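Local coordinates for protein cytokinin riboside 5'-monophosphate phosphoribohydrolase (Streptomyces coelicolor, PDB 5ZI9) that belongs to the LOG-like enzymes of the SLOG clan, built on a Rossmann-type fold with a central parallel beta-sheet, at residues H234-D237 and E241-A244. Residues are numbered along the deposited sequence; the frame is centred on the assembly and turned at random.
Sequences HVTD and EAVA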
loop_
_atom_site.group_PDB
_atom_site.type_symbol
_atom_site.label_atom_id
_atom_site.label_comp_id
_atom_site.label_asym_id
_atom_site.label_seq_id
_atom_site.Cartn_x
_atom_site.Cartn_y
_atom_site.Cartn_z
ATOM N N HIS B 234 -19.315 -25.289 -25.805
ATOM C CA HIS B 234 -19.810 -25.866 -27.070
ATOM C C HIS B 234 -18.584 -26.267 -27.876
ATOM O O HIS B 234 -17.565 -25.632 -27.794
ATOM C CB HIS B 234 -20.728 -24.897 -27.862
ATOM C CG HIS B 234 -21.553 -23.963 -26.998
ATOM N ND1 HIS B 234 -22.934 -24.030 -26.911
ATOM C CD2 HIS B 234 -21.188 -22.927 -26.193
ATOM C CE1 HIS B 234 -23.378 -23.082 -26.095
ATOM N NE2 HIS B 234 -22.339 -22.400 -25.643
ATOM N N VAL B 235 -18.676 -27.349 -28.617
ATOM C CA VAL B 235 -17.647 -27.751 -29.529
ATOM C C VAL B 235 -18.139 -27.496 -30.956
ATOM O O VAL B 235 -19.239 -27.863 -31.314
ATOM C CB VAL B 235 -17.342 -29.228 -29.364
ATOM C CG1 VAL B 235 -16.232 -29.671 -30.325
ATOM C CG2 VAL B 235 -16.986 -29.514 -27.911
ATOM N N THR B 236 -17.288 -26.913 -31.783
ATOM C CA THR B 236 -17.645 -26.565 -33.143
ATOM C C THR B 236 -16.442 -26.639 -34.079
ATOM O O THR B 236 -15.287 -26.601 -33.646
ATOM C CB THR B 236 -18.285 -25.169 -33.180
ATOM O OG1 THR B 236 -18.863 -24.951 -34.461
ATOM C CG2 THR B 236 -17.294 -24.080 -32.900
ATOM N N ASP B 237 -16.722 -26.793 -35.366
ATOM C CA ASP B 237 -15.691 -26.680 -36.376
ATOM C C ASP B 237 -15.919 -25.451 -37.221
ATOM O O ASP B 237 -15.164 -25.227 -38.135
ATOM C CB ASP B 237 -15.666 -27.929 -37.232
ATOM C CG ASP B 237 -15.174 -29.143 -36.467
ATOM O OD1 ASP B 237 -14.104 -29.115 -35.821
ATOM O OD2 ASP B 237 -15.853 -30.163 -36.512
ATOM N N GLU B 241 -20.008 -20.034 -36.559
ATOM C CA GLU B 241 -20.816 -20.511 -35.406
ATOM C C GLU B 241 -20.182 -20.067 -34.058
ATOM O O GLU B 241 -20.857 -19.466 -33.209
ATOM C CB GLU B 241 -20.997 -22.036 -35.444
ATOM C CG GLU B 241 -21.981 -22.603 -34.416
ATOM C CD GLU B 241 -22.078 -24.136 -34.443
ATOM O OE1 GLU B 241 -22.963 -24.685 -33.795
ATOM O OE2 GLU B 241 -21.287 -24.828 -35.093
ATOM N N ALA B 242 -18.879 -20.320 -33.900
ATOM C CA ALA B 242 -18.153 -19.920 -32.689
ATOM C C ALA B 242 -18.343 -18.481 -32.379
ATOM O O ALA B 242 -18.638 -18.147 -31.234
ATOM C CB ALA B 242 -16.669 -20.223 -32.787
ATOM N N VAL B 243 -18.221 -17.627 -33.391
ATOM C CA VAL B 243 -18.390 -16.192 -33.156
ATOM C C VAL B 243 -19.797 -15.850 -32.763
ATOM O O VAL B 243 -20.015 -14.967 -31.958
ATOM C CB VAL B 243 -17.958 -15.352 -34.372
ATOM C CG1 VAL B 243 -18.219 -13.861 -34.159
ATOM C CG2 VAL B 243 -16.467 -15.558 -34.601
ATOM N N ALA B 244 -20.765 -16.537 -33.353
ATOM C CA ALA B 244 -22.162 -16.244 -33.066
ATOM C C ALA B 244 -22.523 -16.627 -31.625
ATOM O O ALA B 244 -23.226 -15.871 -30.905
ATOM C CB ALA B 244 -23.038 -16.998 -34.048
#
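Thr-236 and Glu-241 supply the polar part of this contact through one hydrogen bond, donated by Thr-236 OG1 to Glu-241 OE2 at a short 2.5 Å. The hydroxyl does not approach within the plane of the carboxylate but from above it, 52° out of plane. With CG opposite the backbone N (chi1 -172°), the extended chain of Glu-241 spans the gap from the first helical turn to the hydroxyl of Thr-236. The two side chains run past one another in opposite directions, and the aliphatic stem lies near the same hydroxyl, Glu-241 CB being 3.7 Å from Thr-236 OG1. That oxygen is used twice, because it also accepts the backbone N-H of Asp-238; the two bonds are consistent with the rotamer and would favour it.

The apolar part is a single methyl pair, Thr-236 CG2 and Ala-242 CB at 3.9 Å, a van der Waals separation. With OG1 turned anti to the backbone N (chi1 -169°), Thr-236 offers the hydroxyl to Glu-241 and the methyl to Ala-242. Both Thr-236 and Ala-242 are buried, whereas Glu-241 lies exposed.

Strand 234-236 ends the parallel sheet within this chain, bonded through its backbone to strand 200-203, and leads through residues 237-238 into helix 239-249, the closing beta-alpha unit of the Rossmann-type fold. Thr-236 and Ala-242 both rest on Val-201, packing the helix start against these two strands.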